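Local coordinates for protein Dot/Icm T4SS effector (Legionella pneumophila, PDB 6VVD) that probably acts as a kinase-like phosphotransferase, secreted by Legionella through the Dot/Icm type IV system, and binds inositol hexakisphosphate, at residues A[103-108]-A[154-159]; A[138-143]-A[175-180]; A[196-201]-A[267-272]. One frame throughout, in Å; residues are numbered along the deposited sequence.

Contact 1. Residues A[103-108]-A[154-159]; sequences KAMKVS and YFYMPK. With IHP (inositol hexakisphosphate), chain D.
Lys103 lays the end of its side chain over one face of the Tyr156 ring, a cation-pi contact with NZ 3.1 Å from the ring centroid; a bend at chi3 (71°) turns the chain over the ring. Lys103 NZ also donates to O31 of inositol hexakisphosphate at 3.1 Å, so the ring and the polyphosphate share it. Lys99, Lys148 and Arg42 also bind this ligand. On the opposite face of Tyr156 lies CD2 of Tyr154, and Met105 SD packs obliquely against both rings, 3.7 Å from Tyr156 CE1. The two strands are antiparallel neighbours in a five-stranded sheet whose topology resembles a protein-kinase N-lobe; the salt bridge from Lys106 NZ to Asp219 is consistent with the lysine-aspartate pair of that family. Backbone bonds pair Lys106 with Phe155, Lys106 N reaching Phe155 O at 2.9 Å, and join Ala104 N to Met157 O at 2.7 Å. On the sheet's other side, Met157 CE rests 3.7 Å from Ala104 CB and 3.9 Å from Lys106 CB. Packing thins at Val107, where Val107 CB stays 5.1 Å from Tyr154 CB. Partly exposed Lys159 keeps CB near Lys103, its tip leading away to a long, weak ion pair with Glu98.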
loop_
_atom_site.group_PDB
_atom_site.type_symbol
_atom_site.label_atom_id
_atom_site.label_comp_id
_atom_site.label_asym_id
_atom_site.label_seq_id
_atom_site.Cartn_x
_atom_site.Cartn_y
_atom_site.Cartn_z
ATOM N N LYS A 103 -9.646 14.922 5.990
ATOM C CA LYS A 103 -8.913 14.847 4.735
ATOM C C LYS A 103 -7.564 15.528 4.876
ATOM O O LYS A 103 -7.492 16.687 5.295
ATOM C CB LYS A 103 -9.716 15.503 3.606
ATOM C CG LYS A 103 -8.908 15.769 2.352
ATOM C CD LYS A 103 -9.821 16.000 1.156
ATOM C CE LYS A 103 -10.549 17.333 1.248
ATOM N NZ LYS A 103 -10.219 18.219 0.094
ATOM N N ALA A 104 -6.509 14.805 4.517
ATOM C CA ALA A 104 -5.155 15.329 4.530
ATOM C C ALA A 104 -4.779 15.826 3.141
ATOM O O ALA A 104 -5.396 15.469 2.137
ATOM C CB ALA A 104 -4.165 14.261 4.995
ATOM N N MET A 105 -3.741 16.654 3.096
ATOM C CA MET A 105 -3.291 17.275 1.856
ATOM C C MET A 105 -1.775 17.204 1.831
ATOM O O MET A 105 -1.115 17.738 2.724
ATOM C CB MET A 105 -3.783 18.721 1.768
ATOM C CG MET A 105 -3.617 19.364 0.407
ATOM S SD MET A 105 -4.549 20.909 0.251
ATOM C CE MET A 105 -3.964 21.823 1.676
ATOM N N LYS A 106 -1.225 16.528 0.826
ATOM C CA LYS A 106 0.216 16.343 0.689
ATOM C C LYS A 106 0.681 17.129 -0.530
ATOM O O LYS A 106 0.365 16.767 -1.669
ATOM C CB LYS A 106 0.558 14.860 0.561
ATOM C CG LYS A 106 2.045 14.545 0.546
ATOM C CD LYS A 106 2.263 13.040 0.524
ATOM C CE LYS A 106 3.731 12.677 0.643
ATOM N NZ LYS A 106 3.937 11.197 0.708
ATOM N N VAL A 107 1.422 18.209 -0.292
ATOM C CA VAL A 107 1.879 19.043 -1.394
ATOM C C VAL A 107 2.992 18.323 -2.145
ATOM O O VAL A 107 3.767 17.550 -1.567
ATOM C CB VAL A 107 2.346 20.416 -0.880
ATOM C CG1 VAL A 107 3.663 20.289 -0.138
ATOM C CG2 VAL A 107 2.454 21.399 -2.039
ATOM N N SER A 108 3.071 18.573 -3.450
ATOM C CA SER A 108 4.045 17.903 -4.299
ATOM C C SER A 108 5.370 18.650 -4.269
ATOM O O SER A 108 5.404 19.882 -4.202
ATOM C CB SER A 108 3.541 17.806 -5.740
ATOM O OG SER A 108 3.715 19.035 -6.422
ATOM N N TYR A 154 -1.528 19.026 -5.415
ATOM C CA TYR A 154 -1.494 18.424 -4.091
ATOM C C TYR A 154 -2.240 17.097 -4.133
ATOM O O TYR A 154 -2.959 16.790 -5.087
ATOM C CB TYR A 154 -2.107 19.360 -3.043
ATOM C CG TYR A 154 -3.332 20.099 -3.539
ATOM C CD1 TYR A 154 -3.210 21.271 -4.277
ATOM C CD2 TYR A 154 -4.611 19.625 -3.273
ATOM C CE1 TYR A 154 -4.328 21.949 -4.735
ATOM C CE2 TYR A 154 -5.730 20.293 -3.726
ATOM C CZ TYR A 154 -5.587 21.455 -4.456
ATOM O OH TYR A 154 -6.713 22.116 -4.902
ATOM N N PHE A 155 -2.066 16.308 -3.076
ATOM C CA PHE A 155 -2.571 14.942 -3.004
ATOM C C PHE A 155 -3.564 14.853 -1.860
ATOM O O PHE A 155 -3.196 15.066 -0.699
ATOM C CB PHE A 155 -1.412 13.958 -2.811
ATOM C CG PHE A 155 -1.831 12.517 -2.724
ATOM C CD1 PHE A 155 -1.952 11.742 -3.870
ATOM C CD2 PHE A 155 -2.073 11.925 -1.495
ATOM C CE1 PHE A 155 -2.325 10.414 -3.791
ATOM C CE2 PHE A 155 -2.445 10.596 -1.409
ATOM C CZ PHE A 155 -2.573 9.842 -2.558
ATOM N N TYR A 156 -4.819 14.556 -2.185
ATOM C CA TYR A 156 -5.854 14.377 -1.180
ATOM C C TYR A 156 -5.923 12.913 -0.753
ATOM O O TYR A 156 -5.710 11.997 -1.554
ATOM C CB TYR A 156 -7.220 14.823 -1.707
ATOM C CG TYR A 156 -7.463 16.322 -1.678
ATOM C CD1 TYR A 156 -6.983 17.113 -0.640
ATOM C CD2 TYR A 156 -8.186 16.945 -2.691
ATOM C CE1 TYR A 156 -7.205 18.476 -0.616
ATOM C CE2 TYR A 156 -8.415 18.308 -2.673
ATOM C CZ TYR A 156 -7.922 19.068 -1.634
ATOM O OH TYR A 156 -8.152 20.427 -1.614
ATOM N N MET A 157 -6.240 12.705 0.517
ATOM C CA MET A 157 -6.277 11.378 1.114
ATOM C C MET A 157 -7.011 11.474 2.443
ATOM O O MET A 157 -7.049 12.547 3.053
ATOM C CB MET A 157 -4.860 10.828 1.334
ATOM C CG MET A 157 -4.004 11.739 2.188
ATOM S SD MET A 157 -2.324 11.143 2.411
ATOM C CE MET A 157 -1.538 12.638 3.004
ATOM N N PRO A 158 -7.585 10.369 2.915
ATOM C CA PRO A 158 -8.230 10.389 4.232
ATOM C C PRO A 158 -7.240 10.769 5.324
ATOM O O PRO A 158 -6.076 10.365 5.302
ATOM C CB PRO A 158 -8.733 8.951 4.410
ATOM C CG PRO A 158 -8.790 8.388 3.043
ATOM C CD PRO A 158 -7.691 9.049 2.268
ATOM N N LYS A 159 -7.715 11.561 6.277
ATOM C CA LYS A 159 -6.967 11.826 7.497
ATOM C C LYS A 159 -7.109 10.629 8.424
ATOM O O LYS A 159 -8.199 10.067 8.568
ATOM C CB LYS A 159 -7.499 13.090 8.170
ATOM C CG LYS A 159 -6.689 13.599 9.350
ATOM C CD LYS A 159 -7.426 14.753 10.032
ATOM C CE LYS A 159 -6.547 15.479 11.033
ATOM N NZ LYS A 159 -6.046 14.569 12.095
HETATM C C1 IHP D . -13.175 21.021 -1.089
HETATM C C2 IHP D . -13.594 22.494 -1.203
HETATM C C3 IHP D . -13.018 23.163 -2.459
HETATM C C4 IHP D . -13.453 22.387 -3.704
HETATM C C5 IHP D . -12.892 20.960 -3.631
HETATM C C6 IHP D . -13.385 20.228 -2.379
HETATM O O11 IHP D . -13.941 20.407 -0.079
HETATM P P1 IHP D . -13.251 20.182 1.400
HETATM O O21 IHP D . -13.391 18.740 1.817
HETATM O O31 IHP D . -11.795 20.567 1.311
HETATM O O41 IHP D . -13.933 21.050 2.429
HETATM O O12 IHP D . -13.124 23.172 -0.069
HETATM P P2 IHP D . -14.138 24.289 0.592
HETATM O O22 IHP D . -15.515 23.683 0.732
HETATM O O32 IHP D . -13.651 24.712 1.959
HETATM O O42 IHP D . -14.174 25.484 -0.334
HETATM O O13 IHP D . -11.623 23.152 -2.367
HETATM P P3 IHP D . -10.781 24.452 -2.931
HETATM O O23 IHP D . -11.761 25.523 -3.350
HETATM O O33 IHP D . -9.883 24.963 -1.832
HETATM O O43 IHP D . -9.940 24.068 -4.126
HETATM O O14 IHP D . -12.977 23.002 -4.861
HETATM P P4 IHP D . -14.117 23.527 -5.930
HETATM O O24 IHP D . -14.712 24.803 -5.387
HETATM O O34 IHP D . -15.201 22.485 -6.074
HETATM O O44 IHP D . -13.474 23.793 -7.271
HETATM O O15 IHP D . -13.291 20.245 -4.761
HETATM P P5 IHP D . -12.101 19.551 -5.659
HETATM O O25 IHP D . -12.478 19.545 -7.124
HETATM O O35 IHP D . -10.816 20.329 -5.493
HETATM O O45 IHP D . -11.937 18.135 -5.165
HETATM O O16 IHP D . -12.647 19.038 -2.287
HETATM P P6 IHP D . -13.459 17.621 -2.144
HETATM O O26 IHP D . -13.187 16.986 -0.802
HETATM O O36 IHP D . -14.940 17.900 -2.254
HETATM O O46 IHP D . -12.990 16.703 -3.245
#

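Contact 2. Residues A[138-143]-A[175-180]; sequences EHFVLG and EEFVLA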
loop_
_atom_site.group_PDB
_atom_site.type_symbol
_atom_site.label_atom_id
_atom_site.label_comp_id
_atom_site.label_asym_id
_atom_site.label_seq_id
_atom_site.Cartn_x
_atom_site.Cartn_y
_atom_site.Cartn_z
ATOM N N GLU A 138 -8.802 -1.078 3.989
ATOM C CA GLU A 138 -8.645 -0.317 5.221
ATOM C C GLU A 138 -7.188 -0.202 5.657
ATOM O O GLU A 138 -6.853 0.720 6.407
ATOM C CB GLU A 138 -9.484 -0.950 6.340
ATOM C CG GLU A 138 -9.104 -2.390 6.717
ATOM C CD GLU A 138 -9.941 -3.459 6.009
ATOM O OE1 GLU A 138 -10.644 -3.134 5.026
ATOM O OE2 GLU A 138 -9.894 -4.632 6.441
ATOM N N HIS A 139 -6.317 -1.103 5.197
ATOM C CA HIS A 139 -4.927 -1.132 5.634
ATOM C C HIS A 139 -4.012 -0.207 4.840
ATOM O O HIS A 139 -2.845 -0.047 5.218
ATOM C CB HIS A 139 -4.374 -2.559 5.542
ATOM C CG HIS A 139 -4.997 -3.511 6.511
ATOM N ND1 HIS A 139 -4.773 -3.440 7.868
ATOM C CD2 HIS A 139 -5.835 -4.557 6.323
ATOM C CE1 HIS A 139 -5.449 -4.399 8.474
ATOM N NE2 HIS A 139 -6.102 -5.092 7.560
ATOM N N PHE A 140 -4.503 0.401 3.764
ATOM C CA PHE A 140 -3.672 1.195 2.871
ATOM C C PHE A 140 -4.354 2.520 2.586
ATOM O O PHE A 140 -5.522 2.548 2.187
ATOM C CB PHE A 140 -3.406 0.443 1.566
ATOM C CG PHE A 140 -2.870 -0.943 1.771
ATOM C CD1 PHE A 140 -3.728 -2.019 1.907
ATOM C CD2 PHE A 140 -1.507 -1.169 1.839
ATOM C CE1 PHE A 140 -3.236 -3.291 2.100
ATOM C CE2 PHE A 140 -1.013 -2.438 2.031
ATOM C CZ PHE A 140 -1.877 -3.498 2.160
ATOM N N VAL A 141 -3.616 3.608 2.788
ATOM C CA VAL A 141 -4.124 4.963 2.623
ATOM C C VAL A 141 -3.724 5.431 1.230
ATOM O O VAL A 141 -2.566 5.780 0.985
ATOM C CB VAL A 141 -3.588 5.902 3.706
ATOM C CG1 VAL A 141 -4.199 7.290 3.560
ATOM C CG2 VAL A 141 -3.861 5.325 5.085
ATOM N N LEU A 142 -4.684 5.437 0.316
ATOM C CA LEU A 142 -4.493 5.922 -1.040
ATOM C C LEU A 142 -5.184 7.280 -1.184
ATOM O O LEU A 142 -5.627 7.884 -0.202
ATOM C CB LEU A 142 -5.013 4.891 -2.044
ATOM C CG LEU A 142 -4.230 3.578 -2.100
ATOM C CD1 LEU A 142 -4.864 2.592 -3.069
ATOM C CD2 LEU A 142 -2.788 3.848 -2.491
ATOM N N GLY A 143 -5.277 7.760 -2.418
ATOM C CA GLY A 143 -5.849 9.064 -2.678
ATOM C C GLY A 143 -5.622 9.448 -4.125
ATOM O O GLY A 143 -5.238 8.615 -4.952
ATOM N N GLU A 175 -0.111 -8.523 12.617
ATOM C CA GLU A 175 -0.207 -9.736 11.812
ATOM C C GLU A 175 -1.298 -9.609 10.762
ATOM O O GLU A 175 -1.159 -10.144 9.656
ATOM C CB GLU A 175 -0.463 -10.952 12.704
ATOM C CG GLU A 175 0.637 -11.206 13.723
ATOM C CD GLU A 175 0.836 -12.678 14.037
ATOM O OE1 GLU A 175 0.036 -13.516 13.565
ATOM O OE2 GLU A 175 1.805 -12.997 14.758
ATOM N N GLU A 176 -2.383 -8.901 11.083
ATOM C CA GLU A 176 -3.449 -8.716 10.107
ATOM C C GLU A 176 -2.991 -7.823 8.964
ATOM O O GLU A 176 -3.389 -8.027 7.812
ATOM C CB GLU A 176 -4.686 -8.129 10.779
ATOM C CG GLU A 176 -5.844 -7.920 9.821
ATOM C CD GLU A 176 -7.071 -7.345 10.499
ATOM O OE1 GLU A 176 -7.039 -7.149 11.734
ATOM O OE2 GLU A 176 -8.069 -7.089 9.791
ATOM N N PHE A 177 -2.164 -6.822 9.263
ATOM C CA PHE A 177 -1.606 -6.000 8.196
ATOM C C PHE A 177 -0.629 -6.800 7.340
ATOM O O PHE A 177 -0.659 -6.713 6.107
ATOM C CB PHE A 177 -0.912 -4.767 8.771
ATOM C CG PHE A 177 -0.107 -4.020 7.757
ATOM C CD1 PHE A 177 -0.700 -3.072 6.947
ATOM C CD2 PHE A 177 1.238 -4.290 7.590
ATOM C CE1 PHE A 177 0.037 -2.396 5.995
ATOM C CE2 PHE A 177 1.980 -3.618 6.641
ATOM C CZ PHE A 177 1.379 -2.667 5.844
ATOM N N VAL A 178 0.246 -7.582 7.973
ATOM C CA VAL A 178 1.235 -8.346 7.216
ATOM C C VAL A 178 0.546 -9.324 6.270
ATOM O O VAL A 178 0.939 -9.465 5.105
ATOM C CB VAL A 178 2.201 -9.061 8.178
ATOM C CG1 VAL A 178 3.003 -10.124 7.449
ATOM C CG2 VAL A 178 3.135 -8.044 8.834
ATOM N N LEU A 179 -0.497 -10.005 6.750
ATOM C CA LEU A 179 -1.241 -10.917 5.890
ATOM C C LEU A 179 -1.967 -10.174 4.774
ATOM O O LEU A 179 -2.153 -10.725 3.683
ATOM C CB LEU A 179 -2.245 -11.719 6.713
ATOM C CG LEU A 179 -1.673 -12.759 7.672
ATOM C CD1 LEU A 179 -2.803 -13.518 8.348
ATOM C CD2 LEU A 179 -0.750 -13.720 6.951
ATOM N N ALA A 180 -2.405 -8.940 5.029
ATOM C CA ALA A 180 -2.971 -8.133 3.955
ATOM C C ALA A 180 -1.899 -7.740 2.945
ATOM O O ALA A 180 -2.140 -7.764 1.733
ATOM C CB ALA A 180 -3.645 -6.892 4.538
#
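His139 drives its imidazole against one turn of helix 171-186, and its atoms can be followed outward in order. His139 CB starts 4.0 Å from Phe177 CD1, alongside a ring that runs past it in the opposite direction. With CG anti to the carbonyl carbon (chi1 -67°), the imidazole is carried across the helix surface, where His139 CG and then His139 CD2 meet the methyl of Ala180, CD2 lying 3.7 Å from Ala180 CB. His139 ND1 lies near Phe177 CA, which sits over one ring face while Glu138 CG lies over the opposite one; His139 ND1 is hydrogen-bonded to Val213 O, which fixes the rotation of the ring. His139 CE1 comes 3.8 Å from Glu176 CG. At the tip, His139 NE2 stands 3.6 Å from Glu176 OE2, a contact and not a hydrogen bond, with the carboxylate at the ring edge and its plane turned 74° from the imidazole.

In a kinase-like fold, which the topology suggests, residues 138-143 would correspond to the loop between helix C and strand 4 of the N-lobe, and helix 171-186 probably to helix E of the C-lobe. Backbone bonds from His139 and Val141 to Thr215 tie the same loop to strand 213-215.

Deeper in, Phe140 CE2 approaches Phe177 CE1 at 4.1 Å, the two rings obliquely set with planes at 41°. Phe222 adds an edge-to-face partner for Phe140. The carbonyl O of His139 lies at the edge of the Phe177 ring, 3.8 Å from Phe177 CE1. Toward the exposed side, Glu138 OE2 and Glu176 OE2 are 4.5 Å apart; two like charges beside the imidazole may raise its affinity for a proton.

Contact 3. Residues A[196-201]-A[267-272]; sequences NNPYHI and PIEKWY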
loop_
_atom_site.group_PDB
_atom_site.type_symbol
_atom_site.label_atom_id
_atom_site.label_comp_id
_atom_site.label_asym_id
_atom_site.label_seq_id
_atom_site.Cartn_x
_atom_site.Cartn_y
_atom_site.Cartn_z
ATOM N N ASN A 196 12.250 -2.393 0.910
ATOM C CA ASN A 196 12.743 -2.637 -0.439
ATOM C C ASN A 196 13.561 -3.915 -0.512
ATOM O O ASN A 196 13.643 -4.535 -1.578
ATOM C CB ASN A 196 13.571 -1.443 -0.904
ATOM C CG ASN A 196 12.793 -0.151 -0.861
ATOM O OD1 ASN A 196 11.567 -0.144 -0.984
ATOM N ND2 ASN A 196 13.496 0.955 -0.685
ATOM N N ASN A 197 14.162 -4.323 0.598
ATOM C CA ASN A 197 15.015 -5.503 0.636
ATOM C C ASN A 197 15.201 -5.898 2.093
ATOM O O ASN A 197 14.836 -5.141 3.003
ATOM C CB ASN A 197 16.371 -5.238 -0.042
ATOM C CG ASN A 197 17.120 -4.083 0.590
ATOM O OD1 ASN A 197 17.807 -4.251 1.598
ATOM N ND2 ASN A 197 16.990 -2.900 0.001
ATOM N N PRO A 198 15.761 -7.080 2.354
ATOM C CA PRO A 198 15.933 -7.509 3.751
ATOM C C PRO A 198 16.730 -6.538 4.606
ATOM O O PRO A 198 16.673 -6.643 5.838
ATOM C CB PRO A 198 16.653 -8.859 3.617
ATOM C CG PRO A 198 16.218 -9.380 2.282
ATOM C CD PRO A 198 16.081 -8.158 1.396
ATOM N N TYR A 199 17.462 -5.597 4.010
ATOM C CA TYR A 199 18.291 -4.669 4.767
ATOM C C TYR A 199 17.732 -3.254 4.805
ATOM O O TYR A 199 18.378 -2.366 5.370
ATOM C CB TYR A 199 19.717 -4.634 4.192
ATOM C CG TYR A 199 20.473 -5.932 4.364
ATOM C CD1 TYR A 199 20.287 -6.985 3.482
ATOM C CD2 TYR A 199 21.371 -6.108 5.411
ATOM C CE1 TYR A 199 20.968 -8.178 3.637
ATOM C CE2 TYR A 199 22.057 -7.294 5.574
ATOM C CZ TYR A 199 21.851 -8.327 4.684
ATOM O OH TYR A 199 22.533 -9.513 4.845
ATOM N N HIS A 200 16.559 -3.017 4.221
ATOM C CA HIS A 200 15.926 -1.705 4.246
ATOM C C HIS A 200 14.520 -1.839 4.804
ATOM O O HIS A 200 13.760 -2.712 4.375
ATOM C CB HIS A 200 15.876 -1.080 2.846
ATOM C CG HIS A 200 15.005 0.135 2.756
ATOM N ND1 HIS A 200 13.695 0.080 2.331
ATOM C CD2 HIS A 200 15.254 1.436 3.037
ATOM C CE1 HIS A 200 13.173 1.295 2.356
ATOM N NE2 HIS A 200 14.100 2.135 2.779
ATOM N N ILE A 201 14.181 -0.978 5.756
ATOM C CA ILE A 201 12.840 -0.921 6.324
ATOM C C ILE A 201 12.558 0.525 6.701
ATOM O O ILE A 201 13.436 1.226 7.211
ATOM C CB ILE A 201 12.701 -1.850 7.544
ATOM C CG1 ILE A 201 11.237 -1.948 7.973
ATOM C CG2 ILE A 201 13.539 -1.337 8.712
ATOM C CD1 ILE A 201 10.430 -2.929 7.163
ATOM N N PRO A 267 20.280 -16.241 5.847
ATOM C CA PRO A 267 19.748 -17.426 5.150
ATOM C C PRO A 267 18.817 -17.073 4.003
ATOM O O PRO A 267 18.703 -17.855 3.050
ATOM C CB PRO A 267 19.020 -18.198 6.263
ATOM C CG PRO A 267 18.716 -17.171 7.311
ATOM C CD PRO A 267 19.871 -16.198 7.264
ATOM N N ILE A 268 18.147 -15.919 4.060
ATOM C CA ILE A 268 17.263 -15.516 2.969
ATOM C C ILE A 268 18.081 -15.074 1.762
ATOM O O ILE A 268 17.857 -15.537 0.638
ATOM C CB ILE A 268 16.297 -14.410 3.438
ATOM C CG1 ILE A 268 15.093 -15.034 4.153
ATOM C CG2 ILE A 268 15.845 -13.551 2.266
ATOM C CD1 ILE A 268 14.019 -14.042 4.575
ATOM N N GLU A 269 19.037 -14.164 1.974
ATOM C CA GLU A 269 19.890 -13.718 0.877
ATOM C C GLU A 269 20.631 -14.890 0.249
ATOM O O GLU A 269 20.725 -14.991 -0.980
ATOM C CB GLU A 269 20.882 -12.669 1.376
ATOM C CG GLU A 269 20.275 -11.297 1.615
ATOM C CD GLU A 269 20.275 -10.432 0.367
ATOM O OE1 GLU A 269 20.846 -10.860 -0.659
ATOM O OE2 GLU A 269 19.710 -9.319 0.413
ATOM N N LYS A 270 21.165 -15.784 1.082
ATOM C CA LYS A 270 21.864 -16.959 0.575
ATOM C C LYS A 270 20.987 -17.739 -0.393
ATOM O O LYS A 270 21.448 -18.164 -1.458
ATOM C CB LYS A 270 22.293 -17.835 1.751
ATOM C CG LYS A 270 23.276 -18.941 1.413
ATOM C CD LYS A 270 23.574 -19.770 2.659
ATOM C CE LYS A 270 24.691 -20.777 2.430
ATOM N NZ LYS A 270 24.441 -21.637 1.238
ATOM N N TRP A 271 19.716 -17.931 -0.041
ATOM C CA TRP A 271 18.798 -18.633 -0.933
ATOM C C TRP A 271 18.575 -17.846 -2.217
ATOM O O TRP A 271 18.492 -18.430 -3.303
ATOM C CB TRP A 271 17.472 -18.879 -0.216
ATOM C CG TRP A 271 16.529 -19.778 -0.951
ATOM C CD1 TRP A 271 16.469 -21.135 -0.872
ATOM C CD2 TRP A 271 15.497 -19.383 -1.867
ATOM N NE1 TRP A 271 15.471 -21.615 -1.684
ATOM C CE2 TRP A 271 14.859 -20.560 -2.307
ATOM C CE3 TRP A 271 15.055 -18.152 -2.360
ATOM C CZ2 TRP A 271 13.802 -20.542 -3.215
ATOM C CZ3 TRP A 271 14.006 -18.137 -3.262
ATOM C CH2 TRP A 271 13.392 -19.324 -3.680
ATOM N N TYR A 272 18.476 -16.518 -2.110
ATOM C CA TYR A 272 18.273 -15.686 -3.291
ATOM C C TYR A 272 19.434 -15.833 -4.267
ATOM O O TYR A 272 19.231 -15.999 -5.475
ATOM C CB TYR A 272 18.113 -14.224 -2.875
ATOM C CG TYR A 272 16.796 -13.874 -2.213
ATOM C CD1 TYR A 272 15.668 -14.667 -2.378
ATOM C CD2 TYR A 272 16.682 -12.732 -1.432
ATOM C CE1 TYR A 272 14.467 -14.334 -1.779
ATOM C CE2 TYR A 272 15.491 -12.393 -0.832
ATOM C CZ TYR A 272 14.386 -13.195 -1.006
ATOM O OH TYR A 272 13.199 -12.844 -0.401
#
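Tyr272 presents its phenol oxygen to two partners, hydrogen-bonding to Tyr246 and to Asp242, and with the hydroxyl so held its ring offers an edge to Pro198, whose CG lies 4.4 Å from Tyr272 CE2. The contact probably belongs to the C-lobe of a kinase-like fold: residues 196-201 follow helix 171-186 in a region that would correspond to the catalytic loop, and they bear here on helix 265-273.

Pro198, at the second position of the type I beta turn from Asn197 to His200, sets its ring against the helix. Its CG also reaches Ile268 CG2 at 4.2 Å, and its CD comes 3.9 Å from Glu269 OE2. Tyr239 of helix 231-241 touches both Pro198 and Glu269.

A bend at chi2 (-88°) of Glu269 brings its carboxylate to the rim of the Tyr199 ring, with Glu269 OE2 3.6 Å from Tyr199 CE1 and near the ring plane; the carboxylate plane is turned 52° from that ring. No hydrogen bond crosses between the segments; within 196-201 two side-chain bonds brace the loop. His200 ND1 accepts from Asn196 N at 3.2 Å in a nearly straight bond lying in the imidazole plane. Asn197 makes an Asx turn, its OD1 taking the backbone N-H of Tyr199, with Asn197 OD1 and Tyr199 N 2.8 Å apart.

From the N terminus, strand 103-107 opens contact 1, and the chain runs through helix 114-133 into 138-143, which opens contact 2. Strand 154-158 then closes the first loop of 45 residues before helix 171-186 closes the second, of 31, so the two cross. They also touch: Phe155 CZ packs on Gly143 CA at 3.4 Å, so that strand 154-158 packs on the loop 138-143. Contact 3 follows in series, opening at 196-201 and closing on helix 265-273 after 65 intervening residues. It joins the loop after helix 171-186 to helix 265-273, probably within the C-lobe, its nearest atoms about 8 Å from contact 2, and lies across the chain's centre from contact 1.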